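Long-range contacts in RabGAP/TBC protein (Chlamydomonas reinhardtii, PDB 4P17), which is of unknown cellular function but, as a flagellar TBC-domain protein, probably acts as a GTPase-activating protein that speeds GTP hydrolysis by a Rab GTPase: residues E79-N84 with F173-A178; N93-M98 with N168-F173; R201-L206 with V264-L269. All coordinates share one frame; numbering follows the deposited sequence.

Contact 1 (E79-N84 with F173-A178); sequences ETSGAN and FWLLAA
Ala83 and Ala178 each point a methyl group toward the opposite segment. Ala83 CB rests 3.3 Å from the carbonyl O of Trp174, and Ala178 CB lies 3.5 Å from the carbonyl O of Ser81. The single methyl of Ala83 lets its CA come within 5.2 Å of Trp174 CA. Leu175, with CG anti to its backbone N (chi1 -174°), brings CD1 alongside the serine, 3.4 Å from Ser81 OG. The indole of Trp174 swings off from this interface, so that of its side chain it is CB that meets Ala83; one face of the ring receives Phe173 CE2 over its centre. Ser81 OG sits between the backbone N and the carbonyl carbon (chi1 62°), where it accepts from Ala83 N at 3.0 Å and also bonds to Trp77 O. An alanine here would lose the acceptor for Ala83 N and the bond to Trp77, and would probably loosen the turn that the leucine methyl packs against. Gly82 suits its place because its positive phi (86°) would jam a CB against the preceding carbonyl O. The bond from Ala83 N to Ser81 OG makes an ST turn at the corner between helices 73-80 and 83-88, and this corner packs on helix 169-183 in the all-helical TBC fold.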
ATOM      1  N   GLU A  79      11.070   7.222  -8.526  1.00  7.76           N
ATOM      2  CA  GLU A  79      10.900   8.233  -9.578  1.00  9.98           C
ATOM      3  C   GLU A  79       9.441   8.708  -9.745  1.00  8.84           C
ATOM      4  O   GLU A  79       9.148   9.903  -9.651  1.00 11.69           O
ATOM      5  CB  GLU A  79      11.413   7.680 -10.914  1.00 17.22           C
ATOM      6  CG  GLU A  79      11.282   8.647 -12.096  1.00 20.81           C
ATOM      7  CD  GLU A  79      12.131   9.887 -11.937  1.00 28.25           C
ATOM      8  OE1 GLU A  79      13.022   9.897 -11.058  1.00 20.83           O
ATOM      9  OE2 GLU A  79      11.899  10.860 -12.683  1.00 26.12           O
ATOM     10  N   THR A  80       8.501   7.793  -9.978  1.00  8.89           N
ATOM     11  CA  THR A  80       7.123   8.240 -10.187  1.00  5.28           C
ATOM     12  C   THR A  80       6.511   8.940  -8.955  1.00  9.72           C
ATOM     13  O   THR A  80       5.660   9.800  -9.111  1.00  9.13           O
ATOM     14  CB  THR A  80       6.190   7.066 -10.587  1.00 13.82           C
ATOM     15  OG1 THR A  80       6.166   6.083  -9.551  1.00  8.78           O
ATOM     16  CG2 THR A  80       6.657   6.402 -11.839  1.00  6.48           C
ATOM     17  N   SER A  81       6.929   8.591  -7.740  1.00  9.75           N
ATOM     18  CA  SER A  81       6.314   9.196  -6.543  1.00  5.54           C
ATOM     19  C   SER A  81       6.796  10.622  -6.366  1.00  9.95           C
ATOM     20  O   SER A  81       6.247  11.376  -5.599  1.00  9.27           O
ATOM     21  CB  SER A  81       6.670   8.456  -5.274  1.00  7.17           C
ATOM     22  OG  SER A  81       8.088   8.520  -5.078  1.00  9.58           O
ATOM     23  N   GLY A  82       7.885  10.950  -7.029  1.00 10.67           N
ATOM     24  CA  GLY A  82       8.552  12.203  -6.799  1.00 14.50           C
ATOM     25  C   GLY A  82       9.553  12.192  -5.661  1.00 16.45           C
ATOM     26  O   GLY A  82      10.134  13.230  -5.346  1.00 10.76           O
ATOM     27  N   ALA A  83       9.772  11.041  -5.035  1.00 11.25           N
ATOM     28  CA  ALA A  83      10.728  10.964  -3.923  1.00  8.64           C
ATOM     29  C   ALA A  83      12.166  11.288  -4.346  1.00 10.59           C
ATOM     30  O   ALA A  83      12.937  11.828  -3.528  1.00  9.26           O
ATOM     31  CB  ALA A  83      10.686   9.596  -3.273  1.00  8.97           C
ATOM     32  N   ASN A  84      12.537  10.962  -5.586  1.00  9.51           N
ATOM     33  CA  ASN A  84      13.903  11.253  -6.074  1.00  7.22           C
ATOM     34  C   ASN A  84      14.132  12.753  -6.122  1.00 12.80           C
ATOM     35  O   ASN A  84      15.192  13.239  -5.736  1.00  9.47           O
ATOM     36  CB  ASN A  84      14.154  10.657  -7.453  1.00 13.47           C
ATOM     37  CG  ASN A  84      14.477   9.165  -7.413  1.00 16.26           C
ATOM     38  OD1 ASN A  84      14.982   8.658  -6.429  1.00 10.70           O
ATOM     39  ND2 ASN A  84      14.147   8.454  -8.502  1.00 14.39           N
ATOM     40  N   PHE A 173      12.355   6.447   3.708  1.00  5.24           N
ATOM     41  CA  PHE A 173      12.103   7.776   4.225  1.00  4.02           C
ATOM     42  C   PHE A 173      11.619   8.769   3.142  1.00  6.93           C
ATOM     43  O   PHE A 173      10.664   9.496   3.332  1.00  5.67           O
ATOM     44  CB  PHE A 173      13.375   8.310   4.896  1.00  4.87           C
ATOM     45  CG  PHE A 173      13.270   9.743   5.320  1.00  6.64           C
ATOM     46  CD1 PHE A 173      12.764  10.077   6.576  1.00  6.01           C
ATOM     47  CD2 PHE A 173      13.721  10.753   4.478  1.00  8.61           C
ATOM     48  CE1 PHE A 173      12.686  11.394   6.978  1.00  5.30           C
ATOM     49  CE2 PHE A 173      13.618  12.091   4.851  1.00  8.54           C
ATOM     50  CZ  PHE A 173      13.128  12.411   6.101  1.00 11.59           C
ATOM     51  N   TRP A 174      12.255   8.776   1.979  1.00  6.96           N
ATOM     52  CA  TRP A 174      11.872   9.737   0.965  1.00  7.59           C
ATOM     53  C   TRP A 174      10.543   9.325   0.278  1.00  9.39           C
ATOM     54  O   TRP A 174       9.744  10.187  -0.122  1.00  6.97           O
ATOM     55  CB  TRP A 174      13.017   9.914  -0.038  1.00  9.84           C
ATOM     56  CG  TRP A 174      14.130  10.685   0.579  1.00  8.74           C
ATOM     57  CD1 TRP A 174      15.394  10.252   0.851  1.00 12.15           C
ATOM     58  CD2 TRP A 174      14.073  12.050   1.015  1.00 11.76           C
ATOM     59  NE1 TRP A 174      16.139  11.277   1.416  1.00 10.22           N
ATOM     60  CE2 TRP A 174      15.342  12.381   1.543  1.00 12.79           C
ATOM     61  CE3 TRP A 174      13.071  13.021   1.010  1.00 10.98           C
ATOM     62  CZ2 TRP A 174      15.628  13.650   2.058  1.00 18.75           C
ATOM     63  CZ3 TRP A 174      13.340  14.263   1.551  1.00 10.73           C
ATOM     64  CH2 TRP A 174      14.618  14.570   2.056  1.00 16.66           C
ATOM     65  N   LEU A 175      10.279   8.029   0.204  1.00  9.51           N
ATOM     66  CA  LEU A 175       9.001   7.562  -0.364  1.00  9.32           C
ATOM     67  C   LEU A 175       7.846   7.896   0.586  1.00  7.51           C
ATOM     68  O   LEU A 175       6.772   8.302   0.144  1.00  7.27           O
ATOM     69  CB  LEU A 175       9.051   6.065  -0.674  1.00 10.76           C
ATOM     70  CG  LEU A 175       7.849   5.450  -1.408  1.00 10.13           C
ATOM     71  CD1 LEU A 175       7.711   5.932  -2.872  1.00  7.02           C
ATOM     72  CD2 LEU A 175       7.989   3.935  -1.412  1.00 11.27           C
ATOM     73  N   LEU A 176       8.066   7.720   1.887  1.00  6.72           N
ATOM     74  CA  LEU A 176       7.092   8.109   2.891  1.00  4.64           C
ATOM     75  C   LEU A 176       6.818   9.631   2.786  1.00  6.34           C
ATOM     76  O   LEU A 176       5.677  10.076   2.820  1.00  6.93           O
ATOM     77  CB  LEU A 176       7.599   7.728   4.282  1.00  4.65           C
ATOM     78  CG  LEU A 176       6.661   8.084   5.440  1.00  6.53           C
ATOM     79  CD1 LEU A 176       5.340   7.294   5.370  1.00  8.98           C
ATOM     80  CD2 LEU A 176       7.361   7.844   6.764  1.00  3.20           C
ATOM     81  N   ALA A 177       7.874  10.441   2.648  1.00  4.48           N
ATOM     82  CA  ALA A 177       7.686  11.881   2.492  1.00  5.40           C
ATOM     83  C   ALA A 177       6.839  12.193   1.262  1.00 10.91           C
ATOM     84  O   ALA A 177       5.870  12.966   1.330  1.00  9.84           O
ATOM     85  CB  ALA A 177       9.044  12.588   2.377  1.00  7.08           C
ATOM     86  N   ALA A 178       7.197  11.596   0.129  1.00 12.95           N
ATOM     87  CA  ALA A 178       6.415  11.807  -1.090  1.00  7.22           C
ATOM     88  C   ALA A 178       4.945  11.432  -0.878  1.00  5.85           C
ATOM     89  O   ALA A 178       4.044  12.148  -1.281  1.00  6.58           O
ATOM     90  CB  ALA A 178       7.013  11.025  -2.237  1.00  8.43           C
TER

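Contact 2 (N93-M98 with N168-F173); sequences NYYSIM and NEEAAF
With CG anti to the backbone N in both residues, Tyr95 (chi1 171°) and Phe173 (chi1 173°) send their rings past each other in opposite directions. They join helices 94-102 and 169-183 of the helical TBC domain, whose short segments cross almost at a right angle (87°) with their axes 10.7 Å apart. The rings meet obliquely, their centroids 5.0 Å apart: Tyr95 CD1 lies over one face of Phe173, off toward the rim and only 3.4 Å from Phe173 CG. The phenol is also covered by Glu170, whose CA makes a CH-pi contact over one face of the Tyr95 ring, 4.2 Å from its centroid. Glutamate suits this place because its extended methylene chain can run along the tyrosine while its carboxylate bonds to Trp174 NE1. Glu169 crosses the end of the phenol instead; its OE1 comes to 3.5 Å from Tyr95 OH, which is no hydrogen bond, and its OE2 forms a salt bridge with Arg136. At the far end of Phe173, CZ meets the ring edge of Tyr94 at CE2, 4.3 Å away, and Met98 CG; the hydroxyl of Tyr94 is bonded to His144. Helix 169-183 begins with a capping asparagine: Asn168 OD1 accepts from Ala171 N at 3.0 Å, the donor standing above the plane of the side-chain carbonyl.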
ATOM      1  N   ASN A  93      23.286  14.663   3.439  1.00 24.03           N
ATOM      2  CA  ASN A  93      23.362  14.159   4.810  1.00 26.05           C
ATOM      3  C   ASN A  93      22.054  14.392   5.553  1.00 22.79           C
ATOM      4  O   ASN A  93      21.993  14.212   6.763  1.00 23.15           O
ATOM      5  CB  ASN A  93      24.512  14.825   5.577  1.00 22.69           C
ATOM      6  CG  ASN A  93      24.305  16.303   5.759  1.00 26.82           C
ATOM      7  OD1 ASN A  93      23.481  16.914   5.075  1.00 32.39           O
ATOM      8  ND2 ASN A  93      25.061  16.904   6.688  1.00 29.66           N
ATOM      9  N   TYR A  94      21.015  14.797   4.824  1.00 24.32           N
ATOM     10  CA  TYR A  94      19.771  15.239   5.452  1.00 18.22           C
ATOM     11  C   TYR A  94      19.085  14.123   6.226  1.00 18.09           C
ATOM     12  O   TYR A  94      18.703  14.319   7.374  1.00 16.76           O
ATOM     13  CB  TYR A  94      18.808  15.822   4.405  1.00 18.57           C
ATOM     14  CG  TYR A  94      17.536  16.395   4.990  1.00 17.53           C
ATOM     15  CD1 TYR A  94      17.488  17.690   5.490  1.00 18.94           C
ATOM     16  CD2 TYR A  94      16.372  15.628   5.037  1.00 13.41           C
ATOM     17  CE1 TYR A  94      16.319  18.209   6.024  1.00 16.76           C
ATOM     18  CE2 TYR A  94      15.210  16.124   5.560  1.00 11.79           C
ATOM     19  CZ  TYR A  94      15.183  17.421   6.051  1.00 17.11           C
ATOM     20  OH  TYR A  94      14.019  17.903   6.544  1.00 19.05           O
ATOM     21  N   TYR A  95      18.927  12.955   5.617  1.00 18.78           N
ATOM     22  CA  TYR A  95      18.262  11.865   6.309  1.00 17.94           C
ATOM     23  C   TYR A  95      19.012  11.545   7.613  1.00 14.14           C
ATOM     24  O   TYR A  95      18.410  11.438   8.675  1.00 20.38           O
ATOM     25  CB  TYR A  95      18.144  10.616   5.398  1.00 17.35           C
ATOM     26  CG  TYR A  95      17.662   9.409   6.156  1.00 15.84           C
ATOM     27  CD1 TYR A  95      16.378   9.367   6.702  1.00 11.81           C
ATOM     28  CD2 TYR A  95      18.510   8.313   6.373  1.00 17.78           C
ATOM     29  CE1 TYR A  95      15.948   8.252   7.443  1.00 16.79           C
ATOM     30  CE2 TYR A  95      18.084   7.207   7.109  1.00 15.70           C
ATOM     31  CZ  TYR A  95      16.802   7.184   7.629  1.00 17.84           C
ATOM     32  OH  TYR A  95      16.384   6.098   8.344  1.00 13.21           O
ATOM     33  N   SER A  96      20.333  11.439   7.546  1.00 26.59           N
ATOM     34  CA  SER A  96      21.119  11.094   8.728  1.00 22.69           C
ATOM     35  C   SER A  96      20.955  12.141   9.838  1.00 18.43           C
ATOM     36  O   SER A  96      20.954  11.793  11.023  1.00 17.89           O
ATOM     37  CB  SER A  96      22.594  10.935   8.355  1.00 25.00           C
ATOM     38  OG  SER A  96      23.192  12.189   8.108  1.00 22.26           O
ATOM     39  N   ILE A  97      20.788  13.410   9.452  1.00 16.16           N
ATOM     40  CA  ILE A  97      20.537  14.478  10.426  1.00 16.31           C
ATOM     41  C   ILE A  97      19.170  14.268  11.065  1.00 13.57           C
ATOM     42  O   ILE A  97      19.013  14.402  12.268  1.00 12.23           O
ATOM     43  CB  ILE A  97      20.593  15.884   9.788  1.00 17.36           C
ATOM     44  CG1 ILE A  97      22.038  16.248   9.434  1.00 25.25           C
ATOM     45  CG2 ILE A  97      20.061  16.946  10.754  1.00 16.55           C
ATOM     46  CD1 ILE A  97      22.171  17.415   8.490  1.00 23.59           C
ATOM     47  N   MET A  98      18.172  13.940  10.245  1.00 13.43           N
ATOM     48  CA  MET A  98      16.850  13.598  10.760  1.00 10.67           C
ATOM     49  C   MET A  98      16.809  12.320  11.654  1.00  9.28           C
ATOM     50  O   MET A  98      16.090  12.273  12.646  1.00 10.27           O
ATOM     51  CB  MET A  98      15.894  13.452   9.567  1.00  9.30           C
ATOM     52  CG  MET A  98      15.690  14.737   8.775  1.00 15.95           C
ATOM     53  SD  MET A  98      14.970  16.058   9.775  1.00 18.14           S
ATOM     54  CE  MET A  98      16.393  17.128   9.947  1.00 32.54           C
ATOM     55  N   ASN A 168      16.318  -0.552   2.172  1.00  7.47           N
ATOM     56  CA  ASN A 168      16.922   0.776   1.998  1.00  9.90           C
ATOM     57  C   ASN A 168      16.162   1.834   2.781  1.00 15.36           C
ATOM     58  O   ASN A 168      15.108   2.299   2.336  1.00 11.77           O
ATOM     59  CB  ASN A 168      16.953   1.147   0.523  1.00 10.71           C
ATOM     60  CG  ASN A 168      17.800   2.363   0.252  1.00 13.75           C
ATOM     61  OD1 ASN A 168      17.782   3.329   1.019  1.00 12.03           O
ATOM     62  ND2 ASN A 168      18.561   2.323  -0.840  1.00 22.29           N
ATOM     63  N   GLU A 169      16.694   2.211   3.943  1.00  8.51           N
ATOM     64  CA  GLU A 169      15.974   3.070   4.875  1.00 11.30           C
ATOM     65  C   GLU A 169      15.802   4.487   4.353  1.00  7.00           C
ATOM     66  O   GLU A 169      14.758   5.094   4.556  1.00  6.28           O
ATOM     67  CB  GLU A 169      16.692   3.126   6.220  1.00 19.87           C
ATOM     68  CG  GLU A 169      17.046   1.778   6.774  1.00 16.99           C
ATOM     69  CD  GLU A 169      17.968   1.886   7.949  1.00 20.99           C
ATOM     70  OE1 GLU A 169      18.026   2.987   8.555  1.00 26.32           O
ATOM     71  OE2 GLU A 169      18.624   0.872   8.258  1.00 24.64           O
ATOM     72  N   GLU A 170      16.840   5.041   3.727  1.00  7.10           N
ATOM     73  CA  GLU A 170      16.717   6.398   3.238  1.00  7.50           C
ATOM     74  C   GLU A 170      15.699   6.439   2.099  1.00  9.37           C
ATOM     75  O   GLU A 170      14.915   7.388   1.986  1.00  8.38           O
ATOM     76  CB  GLU A 170      18.066   6.965   2.771  1.00 12.75           C
ATOM     77  CG  GLU A 170      17.902   8.312   2.114  1.00 10.08           C
ATOM     78  CD  GLU A 170      19.185   9.107   1.983  1.00 24.51           C
ATOM     79  OE1 GLU A 170      20.264   8.562   2.259  1.00 22.62           O
ATOM     80  OE2 GLU A 170      19.110  10.279   1.573  1.00 21.51           O
ATOM     81  N   ALA A 171      15.679   5.404   1.269  1.00 10.63           N
ATOM     82  CA  ALA A 171      14.666   5.340   0.210  1.00  7.29           C
ATOM     83  C   ALA A 171      13.255   5.332   0.813  1.00  5.34           C
ATOM     84  O   ALA A 171      12.341   6.007   0.356  1.00  7.52           O
ATOM     85  CB  ALA A 171      14.878   4.113  -0.645  1.00 11.82           C
ATOM     86  N   ALA A 172      13.092   4.522   1.819  1.00  4.54           N
ATOM     87  CA  ALA A 172      11.804   4.410   2.487  1.00  4.93           C
ATOM     88  C   ALA A 172      11.398   5.742   3.101  1.00  6.26           C
ATOM     89  O   ALA A 172      10.255   6.161   2.990  1.00  6.98           O
ATOM     90  CB  ALA A 172      11.870   3.303   3.522  1.00  5.06           C
ATOM     91  N   PHE A 173      12.355   6.447   3.708  1.00  5.24           N
ATOM     92  CA  PHE A 173      12.103   7.776   4.225  1.00  4.02           C
ATOM     93  C   PHE A 173      11.619   8.769   3.142  1.00  6.93           C
ATOM     94  O   PHE A 173      10.664   9.496   3.332  1.00  5.67           O
ATOM     95  CB  PHE A 173      13.375   8.310   4.896  1.00  4.87           C
ATOM     96  CG  PHE A 173      13.270   9.743   5.320  1.00  6.64           C
ATOM     97  CD1 PHE A 173      12.764  10.077   6.576  1.00  6.01           C
ATOM     98  CD2 PHE A 173      13.721  10.753   4.478  1.00  8.61           C
ATOM     99  CE1 PHE A 173      12.686  11.394   6.978  1.00  5.30           C
ATOM    100  CE2 PHE A 173      13.618  12.091   4.851  1.00  8.54           C
ATOM    101  CZ  PHE A 173      13.128  12.411   6.101  1.00 11.59           C
TER

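Contact 3 (R201-L206 with V264-L269); sequences RALDEL and VALAML
Leu203 lays its CD1 methyl on the backbone of helix 259-271, 3.7 Å from Leu266 N and within van der Waals range of Leu266 CA. Its CG stands anti to the backbone N (chi1 -177°), which carries the two methyls across to the other helix although the bond to CB does not aim there. The same CD1 also meets Ala265 CB at 3.9 Å and Leu269 CD1 at 4.0 Å, the two residues lying one turn apart on the same helix. Alanine suits the place of Ala265, because a lone methyl lets both branches of Leu203 settle against it, CD2 coming to 4.0 Å from Ala265 CB.

In return, Leu266 reaches toward helix 201-210. Its CG is likewise anti to the backbone N, and its CD1 touches Leu206 CB at 3.7 Å, with CD2 close to the same atom. Leu206 therefore meets Leu266 chiefly through the base of its side chain. The two segments run roughly the same way, crossing at -35° with their axes 9.9 Å apart, so that leucines from both sides interleave between these two helices of the TBC domain. Beyond them, Ala229 and Tyr233 of helix 226-234 pack on Leu203, Ile225 touches Leu203 and Leu269, and Leu211 closes on Leu266.

No hydrogen bond joins the two segments, so between them the pairing rests on shape and on the burial of hydrocarbon surface.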
ATOM      1  N   ARG A 201     -16.589   8.943   1.260  1.00 19.74           N
ATOM      2  CA  ARG A 201     -17.710   9.466   0.481  1.00 12.59           C
ATOM      3  C   ARG A 201     -17.767   8.796  -0.879  1.00  9.24           C
ATOM      4  O   ARG A 201     -18.835   8.421  -1.385  1.00 15.33           O
ATOM      5  CB  ARG A 201     -17.574  10.980   0.287  1.00 18.26           C
ATOM      6  N   ALA A 202     -16.600   8.661  -1.483  1.00 13.69           N
ATOM      7  CA  ALA A 202     -16.529   8.165  -2.834  1.00 12.61           C
ATOM      8  C   ALA A 202     -16.927   6.689  -2.847  1.00 12.87           C
ATOM      9  O   ALA A 202     -17.710   6.237  -3.687  1.00  8.48           O
ATOM     10  CB  ALA A 202     -15.113   8.376  -3.401  1.00 13.74           C
ATOM     11  N   LEU A 203     -16.374   5.934  -1.905  1.00 15.45           N
ATOM     12  CA  LEU A 203     -16.646   4.515  -1.843  1.00 14.47           C
ATOM     13  C   LEU A 203     -18.144   4.227  -1.605  1.00 10.51           C
ATOM     14  O   LEU A 203     -18.733   3.339  -2.236  1.00  8.86           O
ATOM     15  CB  LEU A 203     -15.776   3.888  -0.737  1.00 11.78           C
ATOM     16  CG  LEU A 203     -15.873   2.376  -0.573  1.00  8.18           C
ATOM     17  CD1 LEU A 203     -15.536   1.653  -1.879  1.00  6.71           C
ATOM     18  CD2 LEU A 203     -14.977   1.910   0.558  1.00 11.41           C
ATOM     19  N   ASP A 204     -18.781   4.955  -0.697  1.00 12.04           N
ATOM     20  CA  ASP A 204     -20.202   4.716  -0.433  1.00 13.12           C
ATOM     21  C   ASP A 204     -21.021   5.039  -1.695  1.00 14.08           C
ATOM     22  O   ASP A 204     -21.977   4.347  -2.021  1.00 12.81           O
ATOM     23  CB  ASP A 204     -20.683   5.555   0.756  1.00 21.29           C
ATOM     24  CG  ASP A 204     -22.019   5.079   1.329  1.00 33.03           C
ATOM     25  OD1 ASP A 204     -22.295   3.852   1.379  1.00 26.81           O
ATOM     26  OD2 ASP A 204     -22.801   5.954   1.742  1.00 38.53           O
ATOM     27  N   GLU A 205     -20.634   6.081  -2.422  1.00 10.69           N
ATOM     28  CA  GLU A 205     -21.327   6.416  -3.657  1.00 10.67           C
ATOM     29  C   GLU A 205     -21.127   5.297  -4.636  1.00 11.62           C
ATOM     30  O   GLU A 205     -22.094   4.816  -5.252  1.00 10.17           O
ATOM     31  CB  GLU A 205     -20.826   7.725  -4.278  1.00 16.30           C
ATOM     32  CG  GLU A 205     -21.542   8.094  -5.579  1.00  9.92           C
ATOM     33  CD  GLU A 205     -23.006   8.459  -5.357  1.00 21.31           C
ATOM     34  OE1 GLU A 205     -23.344   8.927  -4.254  1.00 34.03           O
ATOM     35  OE2 GLU A 205     -23.816   8.257  -6.287  1.00 28.81           O
ATOM     36  N   LEU A 206     -19.870   4.875  -4.796  1.00  4.71           N
ATOM     37  CA  LEU A 206     -19.594   3.817  -5.753  1.00 11.31           C
ATOM     38  C   LEU A 206     -20.341   2.538  -5.422  1.00  8.77           C
ATOM     39  O   LEU A 206     -20.765   1.840  -6.324  1.00  8.88           O
ATOM     40  CB  LEU A 206     -18.096   3.535  -5.826  1.00 18.21           C
ATOM     41  CG  LEU A 206     -17.329   4.637  -6.550  1.00  7.74           C
ATOM     42  CD1 LEU A 206     -15.811   4.527  -6.228  1.00 10.74           C
ATOM     43  CD2 LEU A 206     -17.592   4.541  -8.032  1.00 11.67           C
ATOM     44  N   VAL A 264      -9.565   0.580  -5.697  1.00  6.21           N
ATOM     45  CA  VAL A 264      -9.217  -0.773  -5.274  1.00  4.98           C
ATOM     46  C   VAL A 264     -10.228  -1.246  -4.187  1.00  5.33           C
ATOM     47  O   VAL A 264     -10.625  -2.401  -4.131  1.00  8.16           O
ATOM     48  CB  VAL A 264      -7.767  -0.836  -4.774  1.00  6.33           C
ATOM     49  CG1 VAL A 264      -7.455  -2.196  -4.141  1.00  6.10           C
ATOM     50  CG2 VAL A 264      -6.842  -0.608  -5.936  1.00  4.29           C
ATOM     51  N   ALA A 265     -10.614  -0.345  -3.312  1.00  5.10           N
ATOM     52  CA  ALA A 265     -11.590  -0.676  -2.287  1.00  5.33           C
ATOM     53  C   ALA A 265     -12.901  -1.152  -2.922  1.00  6.91           C
ATOM     54  O   ALA A 265     -13.472  -2.174  -2.501  1.00  5.65           O
ATOM     55  CB  ALA A 265     -11.805   0.518  -1.417  1.00  5.15           C
ATOM     56  N   LEU A 266     -13.368  -0.437  -3.943  1.00  7.14           N
ATOM     57  CA  LEU A 266     -14.608  -0.827  -4.624  1.00  7.33           C
ATOM     58  C   LEU A 266     -14.416  -2.194  -5.271  1.00 10.21           C
ATOM     59  O   LEU A 266     -15.315  -3.041  -5.213  1.00  6.99           O
ATOM     60  CB  LEU A 266     -15.021   0.190  -5.702  1.00  7.11           C
ATOM     61  CG  LEU A 266     -16.324  -0.254  -6.374  1.00  9.81           C
ATOM     62  CD1 LEU A 266     -17.494  -0.072  -5.393  1.00 10.47           C
ATOM     63  CD2 LEU A 266     -16.551   0.467  -7.644  1.00 26.05           C
ATOM     64  N   ALA A 267     -13.245  -2.407  -5.880  1.00  9.51           N
ATOM     65  CA  ALA A 267     -12.977  -3.679  -6.550  1.00  6.33           C
ATOM     66  C   ALA A 267     -13.050  -4.830  -5.548  1.00  6.35           C
ATOM     67  O   ALA A 267     -13.572  -5.889  -5.858  1.00  6.71           O
ATOM     68  CB  ALA A 267     -11.619  -3.651  -7.247  1.00  7.13           C
ATOM     69  N   MET A 268     -12.526  -4.631  -4.348  1.00  5.29           N
ATOM     70  CA  MET A 268     -12.635  -5.652  -3.308  1.00  5.15           C
ATOM     71  C   MET A 268     -14.068  -5.986  -2.986  1.00  9.69           C
ATOM     72  O   MET A 268     -14.404  -7.146  -2.782  1.00  9.16           O
ATOM     73  CB  MET A 268     -11.944  -5.191  -2.037  1.00  4.21           C
ATOM     74  CG  MET A 268     -10.479  -5.132  -2.150  1.00  9.54           C
ATOM     75  SD  MET A 268      -9.702  -6.741  -2.182  1.00 16.70           S
ATOM     76  CE  MET A 268     -10.270  -7.497  -0.659  1.00 22.37           C
ATOM     77  N   LEU A 269     -14.910  -4.961  -2.911  1.00  6.08           N
ATOM     78  CA  LEU A 269     -16.310  -5.176  -2.601  1.00  6.16           C
ATOM     79  C   LEU A 269     -17.035  -5.855  -3.761  1.00 11.12           C
ATOM     80  O   LEU A 269     -17.935  -6.663  -3.533  1.00 10.21           O
ATOM     81  CB  LEU A 269     -16.971  -3.861  -2.238  1.00  7.04           C
ATOM     82  CG  LEU A 269     -16.366  -3.165  -1.009  1.00 10.33           C
ATOM     83  CD1 LEU A 269     -17.033  -1.828  -0.682  1.00  9.84           C
ATOM     84  CD2 LEU A 269     -16.406  -4.078   0.212  1.00 11.76           C
TER

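Contacts 1 and 2 are neighbours, their centres about 11 Å apart on the same side of the chain's centre. Both use helix 169-183 and share Phe173, and they touch where Trp174 CH2 packs on Tyr94 CD2 at 3.6 Å. Along the chain contact 2 is nested within the loop that contact 1 closes, and helix 169-183 receives the successive helices 83-88 and 94-102. Contact 3 follows in series, on helices 201-210 and 259-271, its centre about 26 Å from that of contact 1 and about 35 Å from that of contact 2, which lies on the opposite side of the chain's centre. All three belong to the TBC domain, tying together separate parts of this all-helical, probably Rab-regulating unit.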